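Local atomic coordinates of regulator of Ty1 transposition protein 107 (Saccharomyces cerevisiae, PDB entry 3T7K), a protein that binds the phosphorylated tail of histone H2A through a C-terminal pair of BRCT repeats and so takes part in the response to DNA damage. Residues 144-150 with 199-204; 172-177 with 207-211; 56-62 with 79-83. Residues are numbered along the deposited sequence.

Contact 1 (144-150 with 199-204)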
ATOM      1  N   ILE C 144       2.911 -16.485 -20.334  1.00 35.03           N
ATOM      2  CA  ILE C 144       2.638 -16.448 -21.757  1.00 37.27           C
ATOM      3  C   ILE C 144       3.918 -16.468 -22.562  1.00 38.27           C
ATOM      4  O   ILE C 144       5.009 -16.247 -22.039  1.00 37.17           O
ATOM      5  CB  ILE C 144       1.884 -15.176 -22.154  1.00 35.97           C
ATOM      6  CG1 ILE C 144       2.749 -13.958 -21.837  1.00 41.46           C
ATOM      7  CG2 ILE C 144       0.549 -15.105 -21.449  1.00 33.21           C
ATOM      8  CD1 ILE C 144       2.345 -12.715 -22.584  1.00 43.26           C
ATOM      9  N   ASN C 145       3.755 -16.704 -23.855  1.00 35.30           N
ATOM     10  CA  ASN C 145       4.833 -16.639 -24.801  1.00 33.38           C
ATOM     11  C   ASN C 145       4.522 -15.517 -25.747  1.00 35.92           C
ATOM     12  O   ASN C 145       3.396 -15.401 -26.224  1.00 38.01           O
ATOM     13  CB  ASN C 145       4.922 -17.958 -25.593  1.00 34.48           C
ATOM     14  CG  ASN C 145       5.081 -19.152 -24.697  1.00 31.22           C
ATOM     15  OD1 ASN C 145       6.197 -19.615 -24.451  1.00 38.52           O
ATOM     16  ND2 ASN C 145       3.974 -19.646 -24.175  1.00 30.65           N
ATOM     17  N   LEU C 146       5.533 -14.716 -26.049  1.00 35.04           N
ATOM     18  CA  LEU C 146       5.368 -13.537 -26.869  1.00 37.06           C
ATOM     19  C   LEU C 146       6.405 -13.615 -27.970  1.00 41.23           C
ATOM     20  O   LEU C 146       7.573 -13.871 -27.694  1.00 40.19           O
ATOM     21  CB  LEU C 146       5.607 -12.295 -25.994  1.00 37.69           C
ATOM     22  CG  LEU C 146       5.403 -10.896 -26.568  1.00 40.79           C
ATOM     23  CD1 LEU C 146       3.959 -10.685 -26.947  1.00 38.98           C
ATOM     24  CD2 LEU C 146       5.835  -9.847 -25.546  1.00 43.77           C
ATOM     25  N   VAL C 147       5.984 -13.411 -29.215  1.00 36.91           N
ATOM     26  CA  VAL C 147       6.914 -13.412 -30.321  1.00 43.37           C
ATOM     27  C   VAL C 147       7.786 -12.174 -30.255  1.00 48.94           C
ATOM     28  O   VAL C 147       7.323 -11.082 -29.891  1.00 47.18           O
ATOM     29  CB  VAL C 147       6.204 -13.479 -31.688  1.00 45.61           C
ATOM     30  CG1 VAL C 147       5.518 -14.813 -31.855  1.00 41.15           C
ATOM     31  CG2 VAL C 147       5.216 -12.327 -31.842  1.00 44.95           C
ATOM     32  N   ASN C 148       9.055 -12.363 -30.597  1.00 47.73           N
ATOM     33  CA  ASN C 148      10.062 -11.317 -30.484  1.00 48.81           C
ATOM     34  C   ASN C 148       9.797 -10.137 -31.398  1.00 47.78           C
ATOM     35  O   ASN C 148      10.286  -9.042 -31.145  1.00 52.00           O
ATOM     36  CB  ASN C 148      11.459 -11.881 -30.775  1.00 50.97           C
ATOM     37  CG  ASN C 148      12.566 -11.032 -30.175  0.30 50.76           C
ATOM     38  OD1 ASN C 148      12.306  -9.971 -29.613  0.68 50.32           O
ATOM     39  ND2 ASN C 148      13.807 -11.495 -30.292  0.62 52.77           N
ATOM     40  N   ASP C 149       9.028 -10.355 -32.458  1.00 44.74           N
ATOM     41  CA  ASP C 149       8.769  -9.298 -33.432  1.00 51.30           C
ATOM     42  C   ASP C 149       7.461  -8.555 -33.183  1.00 52.25           C
ATOM     43  O   ASP C 149       6.860  -8.010 -34.112  1.00 52.92           O
ATOM     44  CB  ASP C 149       8.788  -9.852 -34.864  1.00 49.29           C
ATOM     45  CG  ASP C 149       7.582 -10.718 -35.176  1.00 59.17           C
ATOM     46  OD1 ASP C 149       7.497 -11.227 -36.318  1.00 61.59           O
ATOM     47  OD2 ASP C 149       6.722 -10.901 -34.286  1.00 56.32           O
ATOM     48  N   ILE C 150       7.009  -8.548 -31.933  1.00 51.08           N
ATOM     49  CA  ILE C 150       5.786  -7.842 -31.591  1.00 52.63           C
ATOM     50  C   ILE C 150       6.032  -6.335 -31.666  1.00 52.13           C
ATOM     51  O   ILE C 150       7.004  -5.833 -31.108  1.00 55.12           O
ATOM     52  CB  ILE C 150       5.260  -8.249 -30.186  1.00 50.50           C
ATOM     53  CG1 ILE C 150       3.796  -7.835 -30.016  1.00 47.68           C
ATOM     54  CG2 ILE C 150       6.147  -7.682 -29.077  1.00 46.32           C
ATOM     55  CD1 ILE C 150       2.778  -8.788 -30.652  1.00 50.54           C
ATOM     56  N   VAL C 199      -0.411 -20.285 -23.939  1.00 26.54           N
ATOM     57  CA  VAL C 199      -0.910 -18.988 -24.345  1.00 28.12           C
ATOM     58  C   VAL C 199       0.195 -18.298 -25.092  1.00 29.01           C
ATOM     59  O   VAL C 199       1.315 -18.180 -24.594  1.00 32.39           O
ATOM     60  CB  VAL C 199      -1.315 -18.099 -23.127  1.00 32.00           C
ATOM     61  CG1 VAL C 199      -2.002 -16.851 -23.618  1.00 24.79           C
ATOM     62  CG2 VAL C 199      -2.242 -18.860 -22.215  1.00 29.99           C
ATOM     63  N   LEU C 200      -0.112 -17.837 -26.296  1.00 29.65           N
ATOM     64  CA  LEU C 200       0.890 -17.199 -27.129  1.00 31.37           C
ATOM     65  C   LEU C 200       0.315 -15.938 -27.735  1.00 34.42           C
ATOM     66  O   LEU C 200      -0.854 -15.907 -28.124  1.00 34.14           O
ATOM     67  CB  LEU C 200       1.353 -18.143 -28.248  1.00 33.09           C
ATOM     68  CG  LEU C 200       1.893 -19.528 -27.853  1.00 34.78           C
ATOM     69  CD1 LEU C 200       0.764 -20.566 -27.719  1.00 35.81           C
ATOM     70  CD2 LEU C 200       2.894 -20.017 -28.878  1.00 39.40           C
ATOM     71  N   ILE C 201       1.145 -14.905 -27.822  1.00 27.86           N
ATOM     72  CA  ILE C 201       0.736 -13.661 -28.429  1.00 33.33           C
ATOM     73  C   ILE C 201       1.565 -13.588 -29.675  1.00 36.66           C
ATOM     74  O   ILE C 201       2.781 -13.729 -29.616  1.00 35.46           O
ATOM     75  CB  ILE C 201       1.074 -12.455 -27.542  1.00 34.25           C
ATOM     76  CG1 ILE C 201       0.294 -12.536 -26.232  1.00 32.93           C
ATOM     77  CG2 ILE C 201       0.745 -11.165 -28.269  1.00 37.80           C
ATOM     78  CD1 ILE C 201       0.641 -11.418 -25.229  1.00 35.81           C
ATOM     79  N   VAL C 202       0.912 -13.405 -30.812  1.00 36.88           N
ATOM     80  CA  VAL C 202       1.612 -13.506 -32.074  1.00 42.82           C
ATOM     81  C   VAL C 202       1.276 -12.347 -32.983  1.00 45.37           C
ATOM     82  O   VAL C 202       0.352 -11.583 -32.713  1.00 43.97           O
ATOM     83  CB  VAL C 202       1.302 -14.851 -32.795  1.00 37.38           C
ATOM     84  CG1 VAL C 202       1.785 -16.023 -31.951  1.00 38.63           C
ATOM     85  CG2 VAL C 202      -0.175 -14.972 -33.102  1.00 33.19           C
ATOM     86  N   THR C 203       2.055 -12.233 -34.054  1.00 47.37           N
ATOM     87  CA  THR C 203       1.894 -11.207 -35.073  1.00 53.65           C
ATOM     88  C   THR C 203       1.365 -11.786 -36.394  1.00 54.29           C
ATOM     89  O   THR C 203       0.450 -11.228 -36.999  1.00 58.56           O
ATOM     90  CB  THR C 203       3.248 -10.521 -35.362  1.00 55.45           C
ATOM     91  OG1 THR C 203       3.675  -9.785 -34.205  1.00 53.91           O
ATOM     92  CG2 THR C 203       3.130  -9.583 -36.553  1.00 58.77           C
ATOM     93  N   LYS C 204       1.931 -12.912 -36.830  1.00 50.45           N
ATOM     94  CA  LYS C 204       1.668 -13.424 -38.178  1.00 56.26           C
ATOM     95  C   LYS C 204       0.923 -14.759 -38.209  1.00 56.58           C
ATOM     96  O   LYS C 204       1.073 -15.587 -37.311  1.00 54.36           O
ATOM     97  CB  LYS C 204       2.982 -13.598 -38.946  1.00 53.55           C
ATOM     98  CG  LYS C 204       3.827 -12.349 -39.082  1.00 57.32           C
ATOM     99  CD  LYS C 204       5.208 -12.702 -39.641  0.97 60.41           C
ATOM    100  CE  LYS C 204       5.087 -13.569 -40.884  0.70 60.69           C
ATOM    101  NZ  LYS C 204       6.404 -14.050 -41.395  0.73 63.85           N
TER

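Contact 2 (172-177 with 207-211)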
ATOM      1  N   LEU C 172       9.756 -15.564 -27.693  1.00 41.91           N
ATOM      2  CA  LEU C 172      10.073 -16.597 -28.660  1.00 46.89           C
ATOM      3  C   LEU C 172      10.600 -15.969 -29.934  1.00 49.50           C
ATOM      4  O   LEU C 172       9.918 -15.170 -30.571  1.00 49.80           O
ATOM      5  CB  LEU C 172       8.827 -17.424 -28.979  1.00 50.41           C
ATOM      6  CG  LEU C 172       8.274 -18.347 -27.898  1.00 47.03           C
ATOM      7  CD1 LEU C 172       6.985 -18.999 -28.376  1.00 47.12           C
ATOM      8  CD2 LEU C 172       9.296 -19.405 -27.520  1.00 47.73           C
ATOM      9  N   ARG C 173      11.829 -16.307 -30.303  1.00 55.77           N
ATOM     10  CA  ARG C 173      12.292 -15.967 -31.635  1.00 56.35           C
ATOM     11  C   ARG C 173      11.503 -16.883 -32.558  1.00 59.15           C
ATOM     12  O   ARG C 173      11.764 -18.083 -32.628  1.00 63.13           O
ATOM     13  CB  ARG C 173      13.801 -16.181 -31.766  1.00 60.10           C
ATOM     14  CG  ARG C 173      14.286 -17.533 -31.283  1.00 63.34           C
ATOM     15  CD  ARG C 173      15.354 -17.397 -30.216  0.55 63.86           C
ATOM     16  NE  ARG C 173      15.741 -18.701 -29.689  0.88 67.13           N
ATOM     17  CZ  ARG C 173      14.987 -19.416 -28.860  0.34 62.32           C
ATOM     18  NH1 ARG C 173      13.801 -18.952 -28.470  1.00 60.90           N
ATOM     19  NH2 ARG C 173      15.417 -20.592 -28.428  0.73 62.01           N
ATOM     20  N   SER C 174      10.501 -16.322 -33.225  1.00 58.64           N
ATOM     21  CA  SER C 174       9.535 -17.123 -33.968  1.00 58.75           C
ATOM     22  C   SER C 174      10.199 -18.083 -34.949  1.00 65.71           C
ATOM     23  O   SER C 174       9.951 -19.288 -34.928  1.00 64.16           O
ATOM     24  CB  SER C 174       8.562 -16.210 -34.713  1.00 59.63           C
ATOM     25  OG  SER C 174       8.275 -16.722 -36.002  0.66 62.01           O
ATOM     26  N   LYS C 175      11.043 -17.530 -35.810  1.00 64.32           N
ATOM     27  CA  LYS C 175      11.727 -18.293 -36.849  1.00 66.65           C
ATOM     28  C   LYS C 175      12.503 -19.492 -36.298  1.00 64.84           C
ATOM     29  O   LYS C 175      12.508 -20.566 -36.892  1.00 63.96           O
ATOM     30  CB  LYS C 175      12.669 -17.351 -37.605  1.00 68.18           C
ATOM     31  CG  LYS C 175      13.260 -16.266 -36.700  0.93 70.11           C
ATOM     32  CD  LYS C 175      13.636 -15.015 -37.476  0.93 72.47           C
ATOM     33  CE  LYS C 175      14.141 -13.928 -36.537  0.62 73.26           C
ATOM     34  NZ  LYS C 175      14.420 -12.649 -37.249  0.80 74.27           N
ATOM     35  N   LYS C 176      13.137 -19.302 -35.147  1.00 64.68           N
ATOM     36  CA  LYS C 176      14.053 -20.293 -34.585  1.00 65.59           C
ATOM     37  C   LYS C 176      13.432 -21.285 -33.590  1.00 64.19           C
ATOM     38  O   LYS C 176      13.786 -22.459 -33.583  1.00 64.84           O
ATOM     39  CB  LYS C 176      15.224 -19.567 -33.915  1.00 65.28           C
ATOM     40  CG  LYS C 176      16.097 -20.428 -33.015  0.82 66.59           C
ATOM     41  CD  LYS C 176      17.142 -19.557 -32.324  0.48 66.96           C
ATOM     42  CE  LYS C 176      17.835 -18.643 -33.328  0.53 67.73           C
ATOM     43  NZ  LYS C 176      18.386 -17.405 -32.698  0.97 67.10           N
ATOM     44  N   CYS C 177      12.508 -20.813 -32.761  1.00 61.94           N
ATOM     45  CA  CYS C 177      12.082 -21.558 -31.572  1.00 59.41           C
ATOM     46  C   CYS C 177      11.557 -22.974 -31.828  1.00 57.09           C
ATOM     47  O   CYS C 177      10.876 -23.243 -32.818  1.00 58.32           O
ATOM     48  CB  CYS C 177      11.035 -20.765 -30.784  1.00 59.39           C
ATOM     49  SG  CYS C 177       9.378 -20.905 -31.468  1.00 65.41           S
ATOM     50  N   GLN C 207       2.963 -17.645 -37.930  1.00 48.45           N
ATOM     51  CA  GLN C 207       3.379 -18.062 -36.598  1.00 47.93           C
ATOM     52  C   GLN C 207       2.339 -18.979 -35.970  1.00 45.53           C
ATOM     53  O   GLN C 207       2.681 -19.910 -35.239  1.00 46.41           O
ATOM     54  CB  GLN C 207       3.641 -16.844 -35.713  1.00 48.58           C
ATOM     55  CG  GLN C 207       4.861 -16.040 -36.136  1.00 50.47           C
ATOM     56  CD  GLN C 207       4.872 -14.642 -35.543  1.00 53.55           C
ATOM     57  OE1 GLN C 207       3.816 -14.051 -35.287  1.00 48.53           O
ATOM     58  NE2 GLN C 207       6.069 -14.106 -35.320  1.00 52.95           N
ATOM     59  N   VAL C 208       1.071 -18.720 -36.267  1.00 40.24           N
ATOM     60  CA  VAL C 208       0.004 -19.577 -35.799  1.00 37.43           C
ATOM     61  C   VAL C 208       0.240 -21.017 -36.293  1.00 42.53           C
ATOM     62  O   VAL C 208       0.165 -21.972 -35.519  1.00 37.18           O
ATOM     63  CB  VAL C 208      -1.375 -19.056 -36.265  1.00 40.75           C
ATOM     64  CG1 VAL C 208      -2.477 -20.009 -35.857  1.00 38.02           C
ATOM     65  CG2 VAL C 208      -1.641 -17.650 -35.697  1.00 41.05           C
ATOM     66  N   LYS C 209       0.540 -21.167 -37.579  1.00 40.29           N
ATOM     67  CA  LYS C 209       0.740 -22.497 -38.149  1.00 42.49           C
ATOM     68  C   LYS C 209       1.903 -23.217 -37.482  1.00 38.61           C
ATOM     69  O   LYS C 209       1.761 -24.340 -37.017  1.00 40.65           O
ATOM     70  CB  LYS C 209       0.966 -22.408 -39.658  1.00 45.41           C
ATOM     71  CG  LYS C 209      -0.151 -21.699 -40.399  1.00 48.56           C
ATOM     72  CD  LYS C 209       0.356 -21.139 -41.719  0.23 50.71           C
ATOM     73  CE  LYS C 209      -0.784 -20.668 -42.603  0.75 53.72           C
ATOM     74  NZ  LYS C 209      -0.286 -19.799 -43.705  0.86 57.22           N
ATOM     75  N   LYS C 210       3.054 -22.565 -37.432  1.00 40.92           N
ATOM     76  CA  LYS C 210       4.212 -23.132 -36.754  1.00 39.93           C
ATOM     77  C   LYS C 210       3.887 -23.617 -35.343  1.00 38.19           C
ATOM     78  O   LYS C 210       4.207 -24.746 -34.979  1.00 33.15           O
ATOM     79  CB  LYS C 210       5.344 -22.109 -36.687  1.00 43.72           C
ATOM     80  CG  LYS C 210       6.637 -22.663 -36.082  1.00 52.30           C
ATOM     81  CD  LYS C 210       7.669 -21.563 -35.836  1.00 58.46           C
ATOM     82  CE  LYS C 210       8.917 -22.111 -35.131  1.00 62.64           C
ATOM     83  NZ  LYS C 210      10.054 -22.340 -36.072  1.00 64.75           N
ATOM     84  N   PHE C 211       3.250 -22.763 -34.544  1.00 37.66           N
ATOM     85  CA  PHE C 211       3.074 -23.070 -33.128  1.00 37.73           C
ATOM     86  C   PHE C 211       2.030 -24.141 -32.868  1.00 33.73           C
ATOM     87  O   PHE C 211       2.212 -24.999 -32.012  1.00 37.03           O
ATOM     88  CB  PHE C 211       2.771 -21.803 -32.322  1.00 41.63           C
ATOM     89  CG  PHE C 211       3.949 -20.885 -32.204  1.00 44.70           C
ATOM     90  CD1 PHE C 211       5.179 -21.377 -31.815  1.00 43.54           C
ATOM     91  CD2 PHE C 211       3.838 -19.541 -32.512  1.00 46.63           C
ATOM     92  CE1 PHE C 211       6.269 -20.547 -31.718  1.00 47.34           C
ATOM     93  CE2 PHE C 211       4.928 -18.701 -32.412  1.00 49.19           C
ATOM     94  CZ  PHE C 211       6.148 -19.208 -32.018  1.00 52.98           C
TER

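Contact 3 (56-62 with 79-83)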
ATOM      1  N   GLU C  56       5.784   1.608  -9.226  1.00 47.57           N
ATOM      2  CA  GLU C  56       4.773   0.934  -8.419  1.00 51.36           C
ATOM      3  C   GLU C  56       4.673   1.451  -6.989  1.00 52.85           C
ATOM      4  O   GLU C  56       3.618   1.357  -6.365  1.00 53.44           O
ATOM      5  CB  GLU C  56       4.992  -0.584  -8.401  1.00 53.50           C
ATOM      6  CG  GLU C  56       4.498  -1.310  -9.642  0.64 53.33           C
ATOM      7  CD  GLU C  56       4.132  -2.756  -9.359  0.58 53.68           C
ATOM      8  OE1 GLU C  56       5.051  -3.589  -9.218  0.38 54.83           O
ATOM      9  OE2 GLU C  56       2.923  -3.057  -9.265  0.28 53.43           O
ATOM     10  N   THR C  57       5.759   1.988  -6.456  1.00 51.69           N
ATOM     11  CA  THR C  57       5.735   2.371  -5.049  1.00 54.20           C
ATOM     12  C   THR C  57       5.458   3.854  -4.818  1.00 52.02           C
ATOM     13  O   THR C  57       5.591   4.337  -3.699  1.00 57.44           O
ATOM     14  CB  THR C  57       7.005   1.905  -4.289  0.63 51.21           C
ATOM     15  OG1 THR C  57       8.174   2.470  -4.891  1.00 52.66           O
ATOM     16  CG2 THR C  57       7.108   0.384  -4.316  1.00 54.99           C
ATOM     17  N   ASP C  58       5.075   4.576  -5.869  1.00 51.00           N
ATOM     18  CA  ASP C  58       4.624   5.961  -5.700  1.00 51.91           C
ATOM     19  C   ASP C  58       3.104   6.005  -5.598  1.00 50.06           C
ATOM     20  O   ASP C  58       2.520   7.050  -5.307  1.00 49.55           O
ATOM     21  CB  ASP C  58       5.089   6.856  -6.847  1.00 44.34           C
ATOM     22  CG  ASP C  58       6.582   7.080  -6.839  0.82 51.45           C
ATOM     23  OD1 ASP C  58       7.213   6.859  -5.783  0.51 51.22           O
ATOM     24  OD2 ASP C  58       7.125   7.482  -7.889  0.49 48.58           O
ATOM     25  N   LYS C  59       2.479   4.863  -5.874  1.00 49.85           N
ATOM     26  CA  LYS C  59       1.041   4.699  -5.706  1.00 47.89           C
ATOM     27  C   LYS C  59       0.258   5.756  -6.473  1.00 45.88           C
ATOM     28  O   LYS C  59      -0.598   6.439  -5.911  1.00 42.90           O
ATOM     29  CB  LYS C  59       0.684   4.742  -4.219  1.00 52.60           C
ATOM     30  CG  LYS C  59       1.166   3.527  -3.439  1.00 55.86           C
ATOM     31  CD  LYS C  59       0.566   2.247  -4.017  0.52 51.13           C
ATOM     32  CE  LYS C  59       1.041   1.016  -3.265  0.43 52.39           C
ATOM     33  NZ  LYS C  59       0.497  -0.239  -3.859  0.66 48.52           N
ATOM     34  N   LEU C  60       0.558   5.899  -7.759  1.00 39.70           N
ATOM     35  CA  LEU C  60      -0.162   6.848  -8.589  1.00 39.91           C
ATOM     36  C   LEU C  60      -1.653   6.553  -8.511  1.00 37.92           C
ATOM     37  O   LEU C  60      -2.052   5.406  -8.321  1.00 35.20           O
ATOM     38  CB  LEU C  60       0.312   6.765 -10.032  1.00 35.60           C
ATOM     39  CG  LEU C  60       1.829   6.839 -10.187  1.00 41.10           C
ATOM     40  CD1 LEU C  60       2.238   6.557 -11.635  1.00 40.44           C
ATOM     41  CD2 LEU C  60       2.347   8.172  -9.732  1.00 39.30           C
ATOM     42  N   ASN C  61      -2.477   7.588  -8.646  1.00 34.31           N
ATOM     43  CA  ASN C  61      -3.920   7.394  -8.598  1.00 33.11           C
ATOM     44  C   ASN C  61      -4.630   8.134  -9.722  1.00 29.02           C
ATOM     45  O   ASN C  61      -5.850   8.137  -9.800  1.00 32.00           O
ATOM     46  CB  ASN C  61      -4.477   7.824  -7.230  1.00 34.48           C
ATOM     47  CG  ASN C  61      -4.261   9.310  -6.940  1.00 35.27           C
ATOM     48  OD1 ASN C  61      -3.966  10.092  -7.837  1.00 31.77           O
ATOM     49  ND2 ASN C  61      -4.407   9.698  -5.672  1.00 38.74           N
ATOM     50  N   CYS C  62      -3.863   8.753 -10.607  1.00 30.89           N
ATOM     51  CA  CYS C  62      -4.444   9.638 -11.598  1.00 32.85           C
ATOM     52  C   CYS C  62      -3.708   9.583 -12.925  1.00 32.96           C
ATOM     53  O   CYS C  62      -2.503   9.353 -12.981  1.00 35.86           O
ATOM     54  CB  CYS C  62      -4.420  11.074 -11.053  1.00 34.73           C
ATOM     55  SG  CYS C  62      -5.092  12.327 -12.155  1.00 37.62           S
ATOM     56  N   SER C  79      -3.849  -0.253 -14.213  1.00 28.69           N
ATOM     57  CA  SER C  79      -3.488  -1.109 -13.087  1.00 32.42           C
ATOM     58  C   SER C  79      -3.029  -0.305 -11.871  1.00 32.65           C
ATOM     59  O   SER C  79      -2.280  -0.816 -11.041  1.00 33.53           O
ATOM     60  CB  SER C  79      -2.379  -2.086 -13.461  1.00 29.62           C
ATOM     61  OG  SER C  79      -1.230  -1.354 -13.833  1.00 36.41           O
ATOM     62  N   PHE C  80      -3.463   0.948 -11.761  1.00 34.34           N
ATOM     63  CA  PHE C  80      -3.206   1.685 -10.535  1.00 29.15           C
ATOM     64  C   PHE C  80      -4.036   1.062  -9.405  1.00 32.24           C
ATOM     65  O   PHE C  80      -5.031   0.369  -9.657  1.00 32.68           O
ATOM     66  CB  PHE C  80      -3.521   3.170 -10.715  1.00 32.78           C
ATOM     67  CG  PHE C  80      -2.522   3.905 -11.562  1.00 31.14           C
ATOM     68  CD1 PHE C  80      -1.405   3.261 -12.061  1.00 35.11           C
ATOM     69  CD2 PHE C  80      -2.692   5.245 -11.847  1.00 33.44           C
ATOM     70  CE1 PHE C  80      -0.480   3.942 -12.848  1.00 34.02           C
ATOM     71  CE2 PHE C  80      -1.785   5.936 -12.625  1.00 32.23           C
ATOM     72  CZ  PHE C  80      -0.669   5.279 -13.129  1.00 37.09           C
ATOM     73  N   GLU C  81      -3.635   1.313  -8.162  1.00 35.31           N
ATOM     74  CA  GLU C  81      -4.209   0.618  -7.016  1.00 35.65           C
ATOM     75  C   GLU C  81      -4.729   1.551  -5.908  1.00 40.60           C
ATOM     76  O   GLU C  81      -4.129   1.651  -4.833  1.00 41.46           O
ATOM     77  CB  GLU C  81      -3.161  -0.336  -6.454  1.00 40.97           C
ATOM     78  CG  GLU C  81      -2.715  -1.398  -7.479  1.00 41.28           C
ATOM     79  CD  GLU C  81      -1.524  -2.216  -7.000  1.00 49.90           C
ATOM     80  OE1 GLU C  81      -1.155  -2.095  -5.808  1.00 53.06           O
ATOM     81  OE2 GLU C  81      -0.952  -2.970  -7.816  1.00 51.52           O
ATOM     82  N   PRO C  82      -5.858   2.225  -6.158  1.00 37.47           N
ATOM     83  CA  PRO C  82      -6.609   2.138  -7.408  1.00 34.06           C
ATOM     84  C   PRO C  82      -6.352   3.337  -8.295  1.00 34.35           C
ATOM     85  O   PRO C  82      -5.690   4.294  -7.878  1.00 33.55           O
ATOM     86  CB  PRO C  82      -8.051   2.193  -6.922  1.00 34.30           C
ATOM     87  CG  PRO C  82      -7.972   3.184  -5.753  1.00 36.96           C
ATOM     88  CD  PRO C  82      -6.602   2.973  -5.123  1.00 39.18           C
ATOM     89  N   LEU C  83      -6.899   3.296  -9.507  1.00 31.32           N
ATOM     90  CA  LEU C  83      -6.985   4.494 -10.323  1.00 31.17           C
ATOM     91  C   LEU C  83      -8.188   5.244  -9.808  1.00 36.00           C
ATOM     92  O   LEU C  83      -9.253   4.664  -9.666  1.00 34.89           O
ATOM     93  CB  LEU C  83      -7.197   4.160 -11.797  1.00 33.75           C
ATOM     94  CG  LEU C  83      -7.428   5.365 -12.713  1.00 31.23           C
ATOM     95  CD1 LEU C  83      -6.166   6.228 -12.844  1.00 33.60           C
ATOM     96  CD2 LEU C  83      -7.901   4.911 -14.083  1.00 35.12           C
TER
HETATM   97  O   HOH W   1      -1.291   2.880  -8.101  1.00 38.80           O
HETATM   98  O   HOH W   2      -4.006   4.750  -6.020  1.00 45.55           O

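Contact 1 (144-150 with 199-204)
Two neighbouring parallel strands inside the second BRCT repeat illustrate how a central β-sheet is held by its backbone and finished by its side chains. N145 N donates to V199 O at 2.9 Å, I201 N returns a bond to N145 O at 2.8 Å, and V147 N reaches I201 O at 3.2 Å. One strand thus bonds through alternate residues to both neighbours of L200, the usual parallel pattern. V199 O is shared, because N145 ND2 also donates to it at 3.1 Å; the other end of that amide is held by N170 on the adjoining strand 168-172, so N145 spans three strands. L200 CA adds a CA-H...O contact to N145 O at 3.2 Å.

Apolar packing follows on the face of L146 and I201: L146 CD1 lies 3.4 Å from I201 CB, and I144 CD1 meets I201 CD1 at the same distance, with helix 154-163 covering the group. Past the strand, a type I turn from V147 to I150 folds the chain back, so that I150 CD1 comes within 3.9 Å of I201 CG2. The same turn presents D149, whose OD2 accepts a hydrogen bond from T203 OG1 at 3.2 Å.

Contact 2 (172-177 with 207-211)
K210, S174 and F211 carry most of this contact, in which the loop following strand 168-172 rests against helix 205-218 of the second BRCT repeat. It is an example of a lysine whose amine donates to a backbone carbonyl of the facing loop. The K210 side chain, extended through its first three torsions, crosses to the loop, where NZ donates a hydrogen bond to K175 O at 3.1 Å. Its CE carbon approaches two other carbonyls, 3.0 Å from S174 O and 3.2 Å from C177 O. Residues 174-176 have helical backbone angles, and C177 N bonds to R173 O at 2.8 Å, so the loop curls in front of the amine.

S174 packs with its CB 3.3 Å from Q207 NE2, while Q207 OE1 is taken up by the backbone amides of T203 and K204. L172 CD1 approaches F211 CZ at 3.7 Å, and C177 SG sits beside the ring edge, 3.1 Å from CE1 and 4.5 Å from the centroid. The chemistry divides into a buried apolar and sulfur-aromatic part and a more open polar part, where the amine meets a main-chain carbonyl and so depends on the path of the loop backbone.

Contact 3 (56-62 with 79-83)
No direct hydrogen bond joins these two irregular segments; side-chain packing, a salt bridge and two waters do. The CA-to-CB bond of F80 points toward 56-62; with chi1 at m, its ring face takes L60 CB in a CH-pi contact 3.7 Å from the centroid, and C62 O approaches the ring edge at 3.5 Å from CE2. K59 has left-handed backbone angles (55°/52°), and chi1 and chi2 both at m bend its chain before it extends, bringing NZ 3.2 Å from E81 OE1 in a salt bridge. E81 has a further partner: its OE2 forms a salt bridge with K134. L83, with chi1 at t and chi2 at p, sets CD1 3.6 Å from N61 O.

Between the backbones, two waters both donate to L60 O; one also accepts from E81 N and the other donates to P82 O, beyond a cis peptide bond. The arrangement is that of loops leading into adjacent parallel strands, 62-64 and 85-87, of the central sheet in the first BRCT repeat.

How the contacts relate
From the N terminus, contact 3 comes first: it closes a short loop through strand 62-64 and helix 72-77, and is complete before contact 1 opens. Contact 1 then begins at 144-150, but 172-177 intervenes before its partner 199-204 arrives, and 207-211 completes contact 2 last, so these two cross. They also touch, since L146 and L172 belong to adjacent strands and probably share a backbone hydrogen bond. Together they join three parallel strands to helix 205-218, which directly follows strand 198-201. Contact 3 lies about 28 Å from contact 1, centre to centre, beyond the chain's middle: each tandem repeat is tied together locally.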